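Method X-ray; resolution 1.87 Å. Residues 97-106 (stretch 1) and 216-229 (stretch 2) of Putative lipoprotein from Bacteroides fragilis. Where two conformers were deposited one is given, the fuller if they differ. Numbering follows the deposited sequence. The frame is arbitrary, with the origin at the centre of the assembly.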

ATOM      1  N   THR A  97      -2.863 -13.456  10.930  1.00 27.21           N
ATOM      2  CA  THR A  97      -2.283 -13.142  12.231  0.70 26.75           C
ATOM      3  C   THR A  97      -0.962 -12.395  12.019  1.00 24.86           C
ATOM      4  O   THR A  97      -0.078 -12.867  11.300  1.00 25.42           O
ATOM      5  CB  THR A  97      -2.113 -14.432  13.044  0.70 28.18           C
ATOM      6  OG1 THR A  97      -3.411 -14.919  13.380  0.70 30.76           O
ATOM      7  CG2 THR A  97      -1.334 -14.195  14.322  0.70 25.48           C
ATOM      8  N   THR A  98      -0.842 -11.212  12.610  1.00 23.24           N
ATOM      9  CA  THR A  98       0.397 -10.469  12.536  1.00 21.66           C
ATOM     10  C   THR A  98       1.516 -11.220  13.267  1.00 22.36           C
ATOM     11  O   THR A  98       1.286 -11.766  14.361  1.00 23.81           O
ATOM     12  CB  THR A  98       0.203  -9.121  13.122  1.00 22.37           C
ATOM     13  OG1 THR A  98      -0.620  -8.397  12.215  1.00 19.46           O
ATOM     14  CG2 THR A  98       1.548  -8.417  13.341  1.00 19.39           C
ATOM     15  N   ASN A  99       2.694 -11.318  12.649  1.00 19.49           N
ATOM     16  CA  ASN A  99       3.845 -11.869  13.346  1.00 20.37           C
ATOM     17  C   ASN A  99       5.085 -11.024  13.357  1.00 19.96           C
ATOM     18  O   ASN A  99       6.160 -11.502  13.769  1.00 23.09           O
ATOM     19  CB  ASN A  99       4.147 -13.309  12.880  1.00 22.45           C
ATOM     20  CG  ASN A  99       4.734 -13.387  11.447  1.00 23.51           C
ATOM     21  OD1 ASN A  99       4.971 -12.379  10.783  1.00 19.61           O
ATOM     22  ND2 ASN A  99       4.976 -14.604  10.984  1.00 20.38           N
ATOM     23  N   ALA A 100       4.950  -9.773  12.965  1.00 20.70           N
ATOM     24  CA  ALA A 100       6.069  -8.847  12.953  1.00 19.57           C
ATOM     25  C   ALA A 100       5.541  -7.453  13.068  1.00 20.39           C
ATOM     26  O   ALA A 100       4.437  -7.184  12.617  1.00 19.31           O
ATOM     27  CB  ALA A 100       6.950  -9.000  11.699  1.00 19.79           C
ATOM     28  N   PRO A 101       6.317  -6.560  13.705  1.00 21.00           N
ATOM     29  CA  PRO A 101       5.970  -5.182  13.755  1.00 20.26           C
ATOM     30  C   PRO A 101       6.597  -4.399  12.585  1.00 22.95           C
ATOM     31  O   PRO A 101       7.768  -4.653  12.227  1.00 19.83           O
ATOM     32  CB  PRO A 101       6.625  -4.734  15.052  1.00 22.55           C
ATOM     33  CG  PRO A 101       7.890  -5.556  15.127  1.00 25.35           C
ATOM     34  CD  PRO A 101       7.571  -6.835  14.461  1.00 22.24           C
ATOM     35  N   VAL A 102       5.855  -3.404  12.076  1.00 21.51           N
ATOM     36  CA  VAL A 102       6.424  -2.413  11.171  1.00 21.97           C
ATOM     37  C   VAL A 102       7.234  -1.427  11.989  1.00 23.22           C
ATOM     38  O   VAL A 102       7.112  -1.341  13.235  1.00 22.77           O
ATOM     39  CB  VAL A 102       5.319  -1.671  10.320  1.00 21.43           C
ATOM     40  CG1 VAL A 102       4.469  -2.691   9.526  1.00 21.80           C
ATOM     41  CG2 VAL A 102       4.431  -0.821  11.207  1.00 17.87           C
ATOM     42  N   GLY A 103       8.078  -0.685  11.285  1.00 20.76           N
ATOM     43  CA  GLY A 103       8.791   0.414  11.868  1.00 19.92           C
ATOM     44  C   GLY A 103       7.844   1.578  11.971  1.00 22.86           C
ATOM     45  O   GLY A 103       7.765   2.214  13.009  1.00 25.55           O
ATOM     46  N   SER A 104       7.178   1.898  10.850  1.00 21.69           N
ATOM     47  CA  SER A 104       6.149   2.942  10.803  0.50 20.89           C
ATOM     48  C   SER A 104       5.427   2.856   9.469  1.00 20.78           C
ATOM     49  O   SER A 104       5.859   2.145   8.564  1.00 19.86           O
ATOM     50  CB  SER A 104       6.739   4.336  10.987  0.50 24.08           C
ATOM     51  OG  SER A 104       7.775   4.585  10.062  0.50 26.47           O
ATOM     52  N   LEU A 105       4.279   3.532   9.370  1.00 19.17           N
ATOM     53  CA  LEU A 105       3.563   3.649   8.093  1.00 18.74           C
ATOM     54  C   LEU A 105       3.792   5.074   7.594  1.00 20.58           C
ATOM     55  O   LEU A 105       2.895   5.765   7.121  1.00 21.68           O
ATOM     56  CB  LEU A 105       2.070   3.378   8.199  1.00 17.17           C
ATOM     57  CG  LEU A 105       1.698   2.020   8.743  1.00 19.67           C
ATOM     58  CD1 LEU A 105       0.135   1.808   8.685  1.00 17.80           C
ATOM     59  CD2 LEU A 105       2.467   0.954   7.955  1.00 14.96           C
ATOM     60  N   SER A 106       5.044   5.470   7.645  1.00 22.24           N
ATOM     61  CA  SER A 106       5.458   6.764   7.159  0.50 22.36           C
ATOM     62  C   SER A 106       6.955   6.784   6.835  1.00 26.05           C
ATOM     63  O   SER A 106       7.761   6.081   7.469  1.00 26.17           O
ATOM     64  CB  SER A 106       5.122   7.829   8.193  0.50 23.44           C
ATOM     65  OG  SER A 106       5.615   9.097   7.793  0.50 30.17           O
ATOM     66  N   THR A 216      -9.625   4.496   9.153  1.00 20.27           N
ATOM     67  CA  THR A 216      -8.536   4.452  10.105  1.00 21.85           C
ATOM     68  C   THR A 216      -7.764   3.167   9.871  1.00 21.29           C
ATOM     69  O   THR A 216      -8.330   2.103   9.549  1.00 24.28           O
ATOM     70  CB  THR A 216      -8.986   4.581  11.602  1.00 24.47           C
ATOM     71  OG1 THR A 216      -9.863   3.499  11.913  1.00 25.39           O
ATOM     72  CG2 THR A 216      -9.648   5.923  11.856  1.00 20.31           C
ATOM     73  N   ILE A 217      -6.458   3.283  10.004  1.00 23.83           N
ATOM     74  CA  ILE A 217      -5.560   2.131   9.778  1.00 19.59           C
ATOM     75  C   ILE A 217      -4.868   1.850  11.114  1.00 19.97           C
ATOM     76  O   ILE A 217      -4.177   2.687  11.662  1.00 17.77           O
ATOM     77  CB  ILE A 217      -4.499   2.437   8.717  1.00 21.12           C
ATOM     78  CG1 ILE A 217      -5.134   2.929   7.378  1.00 24.52           C
ATOM     79  CG2 ILE A 217      -3.551   1.221   8.507  1.00 14.17           C
ATOM     80  CD1 ILE A 217      -5.961   1.966   6.635  1.00 18.05           C
ATOM     81  N   VAL A 218      -5.048   0.650  11.620  1.00 17.27           N
ATOM     82  CA  VAL A 218      -4.542   0.263  12.915  1.00 19.48           C
ATOM     83  C   VAL A 218      -3.282  -0.629  12.701  1.00 20.39           C
ATOM     84  O   VAL A 218      -3.409  -1.751  12.164  1.00 19.32           O
ATOM     85  CB  VAL A 218      -5.592  -0.534  13.735  1.00 21.07           C
ATOM     86  CG1 VAL A 218      -5.021  -0.794  15.173  1.00 24.65           C
ATOM     87  CG2 VAL A 218      -6.947   0.227  13.870  1.00 20.82           C
ATOM     88  N   ALA A 219      -2.106  -0.165  13.119  1.00 18.11           N
ATOM     89  CA  ALA A 219      -0.843  -0.941  12.949  1.00 18.53           C
ATOM     90  C   ALA A 219      -0.138  -1.265  14.282  1.00 19.17           C
ATOM     91  O   ALA A 219      -0.189  -0.456  15.218  1.00 20.91           O
ATOM     92  CB  ALA A 219       0.120  -0.162  12.039  1.00 17.13           C
ATOM     93  N   GLN A 220       0.501  -2.438  14.361  1.00 18.55           N
ATOM     94  CA  GLN A 220       1.478  -2.756  15.429  1.00 19.75           C
ATOM     95  C   GLN A 220       2.866  -2.374  14.944  1.00 22.30           C
ATOM     96  O   GLN A 220       3.363  -2.877  13.901  1.00 24.01           O
ATOM     97  CB  GLN A 220       1.422  -4.229  15.853  1.00 21.59           C
ATOM     98  CG  GLN A 220       0.130  -4.592  16.477  1.00 26.43           C
ATOM     99  CD  GLN A 220       0.104  -6.010  16.996  1.00 34.58           C
ATOM    100  OE1 GLN A 220       0.344  -6.273  18.194  1.00 35.46           O
ATOM    101  NE2 GLN A 220      -0.224  -6.931  16.110  1.00 21.95           N
ATOM    102  N   GLN A 221       3.461  -1.397  15.628  1.00 23.75           N
ATOM    103  CA  GLN A 221       4.748  -0.914  15.207  1.00 22.33           C
ATOM    104  C   GLN A 221       5.737  -0.869  16.338  1.00 21.58           C
ATOM    105  O   GLN A 221       5.367  -0.835  17.506  1.00 20.55           O
ATOM    106  CB  GLN A 221       4.626   0.425  14.489  1.00 24.93           C
ATOM    107  CG  GLN A 221       4.353   1.559  15.298  1.00 23.82           C
ATOM    108  CD  GLN A 221       4.136   2.816  14.449  1.00 32.39           C
ATOM    109  OE1 GLN A 221       3.362   2.800  13.493  1.00 29.37           O
ATOM    110  NE2 GLN A 221       4.803   3.902  14.809  1.00 28.85           N
ATOM    111  N   ASN A 222       7.014  -0.927  15.973  1.00 20.64           N
ATOM    112  CA  ASN A 222       8.099  -0.971  16.972  1.00 21.78           C
ATOM    113  C   ASN A 222       9.274  -0.240  16.338  1.00 23.03           C
ATOM    114  O   ASN A 222       9.789  -0.664  15.291  1.00 23.88           O
ATOM    115  CB  ASN A 222       8.399  -2.427  17.309  1.00 19.48           C
ATOM    116  CG  ASN A 222       9.568  -2.626  18.321  1.00 25.93           C
ATOM    117  OD1 ASN A 222      10.517  -1.815  18.421  1.00 23.73           O
ATOM    118  ND2 ASN A 222       9.488  -3.728  19.069  1.00 27.29           N
ATOM    119  N   GLU A 223       9.616   0.899  16.919  1.00 25.18           N
ATOM    120  CA  GLU A 223      10.656   1.783  16.415  1.00 27.21           C
ATOM    121  C   GLU A 223      12.072   1.256  16.704  1.00 29.83           C
ATOM    122  O   GLU A 223      13.028   1.815  16.174  1.00 31.72           O
ATOM    123  CB  GLU A 223      10.563   3.177  17.089  1.00 29.65           C
ATOM    124  N   TYR A 224      12.214   0.229  17.544  1.00 29.57           N
ATOM    125  CA  TYR A 224      13.561  -0.205  18.019  1.00 32.54           C
ATOM    126  C   TYR A 224      14.056  -1.535  17.514  1.00 30.89           C
ATOM    127  O   TYR A 224      15.229  -1.694  17.288  1.00 33.46           O
ATOM    128  CB  TYR A 224      13.588  -0.221  19.539  1.00 34.22           C
ATOM    129  CG  TYR A 224      13.326   1.150  20.061  1.00 42.58           C
ATOM    130  CD1 TYR A 224      14.190   2.186  19.756  1.00 50.28           C
ATOM    131  CD2 TYR A 224      12.191   1.440  20.796  1.00 50.04           C
ATOM    132  CE1 TYR A 224      13.958   3.468  20.192  1.00 54.55           C
ATOM    133  CE2 TYR A 224      11.946   2.740  21.248  1.00 52.63           C
ATOM    134  CZ  TYR A 224      12.839   3.742  20.929  1.00 55.49           C
ATOM    135  OH  TYR A 224      12.646   5.031  21.346  1.00 63.78           O
ATOM    136  N   ASN A 225      13.174  -2.502  17.360  1.00 29.74           N
ATOM    137  CA  ASN A 225      13.584  -3.854  16.939  1.00 27.93           C
ATOM    138  C   ASN A 225      12.437  -4.542  16.241  1.00 26.34           C
ATOM    139  O   ASN A 225      11.348  -4.002  16.159  1.00 21.76           O
ATOM    140  CB  ASN A 225      14.078  -4.662  18.155  1.00 30.23           C
ATOM    141  CG  ASN A 225      13.035  -4.776  19.259  1.00 30.43           C
ATOM    142  OD1 ASN A 225      11.995  -5.382  19.079  1.00 24.46           O
ATOM    143  ND2 ASN A 225      13.337  -4.230  20.428  1.00 36.76           N
ATOM    144  N   ASN A 226      12.669  -5.743  15.748  1.00 23.85           N
ATOM    145  CA  ASN A 226      11.671  -6.443  15.010  1.00 22.69           C
ATOM    146  C   ASN A 226      10.939  -7.499  15.791  1.00 22.89           C
ATOM    147  O   ASN A 226      10.423  -8.444  15.216  1.00 21.85           O
ATOM    148  CB  ASN A 226      12.327  -7.082  13.785  1.00 24.13           C
ATOM    149  CG  ASN A 226      11.382  -7.089  12.597  1.00 23.64           C
ATOM    150  OD1 ASN A 226      10.741  -6.079  12.334  1.00 23.67           O
ATOM    151  ND2 ASN A 226      11.282  -8.221  11.892  1.00 20.39           N
ATOM    152  N   LYS A 227      10.871  -7.341  17.112  1.00 23.29           N
ATOM    153  CA  LYS A 227      10.199  -8.332  17.947  1.00 23.34           C
ATOM    154  C   LYS A 227       8.760  -7.891  18.242  1.00 22.46           C
ATOM    155  O   LYS A 227       8.530  -6.841  18.868  1.00 24.03           O
ATOM    156  CB  LYS A 227      10.984  -8.511  19.233  1.00 25.16           C
ATOM    157  CG  LYS A 227      12.360  -9.205  19.042  1.00 28.85           C
ATOM    158  CD  LYS A 227      13.185  -9.254  20.345  1.00 33.26           C
ATOM    159  CE  LYS A 227      13.612  -7.861  20.807  1.00 37.32           C
ATOM    160  NZ  LYS A 227      14.626  -7.899  21.885  1.00 44.57           N
ATOM    161  N   LEU A 228       7.776  -8.677  17.789  1.00 23.95           N
ATOM    162  CA  LEU A 228       6.370  -8.288  17.967  1.00 24.23           C
ATOM    163  C   LEU A 228       6.009  -8.176  19.465  1.00 25.98           C
ATOM    164  O   LEU A 228       5.399  -7.187  19.893  1.00 23.23           O
ATOM    165  CB  LEU A 228       5.428  -9.319  17.313  1.00 26.78           C
ATOM    166  CG  LEU A 228       3.943  -8.996  17.294  1.00 27.74           C
ATOM    167  CD1 LEU A 228       3.692  -7.683  16.520  1.00 25.29           C
ATOM    168  CD2 LEU A 228       3.136 -10.128  16.666  1.00 29.50           C
ATOM    169  N   GLU A 229       6.390  -9.190  20.236  1.00 26.57           N
ATOM    170  CA  GLU A 229       6.097  -9.265  21.693  1.00 31.14           C
ATOM    171  C   GLU A 229       7.034  -8.455  22.583  1.00 32.09           C
ATOM    172  O   GLU A 229       7.082  -8.672  23.768  1.00 38.35           O
ATOM    173  CB  GLU A 229       6.090 -10.716  22.190  1.00 32.69           C
ATOM    174  CG  GLU A 229       5.091 -11.637  21.481  1.00 41.22           C
ATOM    175  CD  GLU A 229       3.662 -11.080  21.482  1.00 56.73           C
ATOM    176  OE1 GLU A 229       3.165 -10.628  22.557  1.00 63.17           O
ATOM    177  OE2 GLU A 229       3.032 -11.088  20.395  1.00 66.88           O
TER
HETATM  178  O   HOH W   1      -1.627  -6.525  13.854  1.00 19.60           O
HETATM  179  O   HOH W   2       8.524 -10.464  15.608  1.00 24.18           O
HETATM  180  O   HOH W   3       2.726  -4.975  12.263  1.00 17.55           O

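Stretch 1 has no regular secondary structure and lies against the end of a strand beginning before Thr216 and against the loop that follows it. The backbones meet in a single β-bridge between Val102 and Gln221, whose CA atoms are 4.6 Å apart. Two hydrogen bonds make the bridge: Val102 N donates to Gln220 O (3.1 Å), and Asn222 N donates to Val102 O (2.8 Å). Val102 thus uses both its amide and its carbonyl, and Gln221 CA also approaches Val102 O at 3.1 Å in a CA-H...O contact.

Pro101, just before the bridge, is the most extensively covered residue. Lacking an amide hydrogen, it contributes a compact ring instead; its CA-to-CB bond points toward stretch 2, and the ring packs among Asn222 (Pro101 CB to Asn222 CB, 3.7 Å), the loop backbone and Leu228 (Pro101 CD to Leu228 CB, 4.3 Å). Within the loop, Asn222 OD1 accepts from Tyr224 N (2.8 Å) and Asn225 N (2.9 Å), tying the turn together beside the proline, while Asn225 OD1 accepts from Lys227 N (3.0 Å). Leu228, with chi1 t and chi2 p, lies along Thr98 to Ala100, with Leu228 CD2 3.4 Å from Thr98 O.

Beyond the bridge, Leu105 points toward the strand and sets CD1 against Ile217 CG2 (3.7 Å) and Ala219 CB (3.9 Å); Val102 CG2 lies 4.4 Å from Ala219 CB. Val102, Leu105, Ile217 and Ala219 are all buried, and aliphatic side chains suit the place.

Three waters add bridges between the stretches. One links Thr98 OG1 to Gln220 NE2, at 2.7 Å from each atom. A second donates to both Ala100 O (2.8 Å) and Gln220 O (2.7 Å), so the latter carbonyl serves water and bridge alike. A third accepts from Leu228 N (2.9 Å) and donates to Asn226 O (2.8 Å) and Asn99 O (3.2 Å).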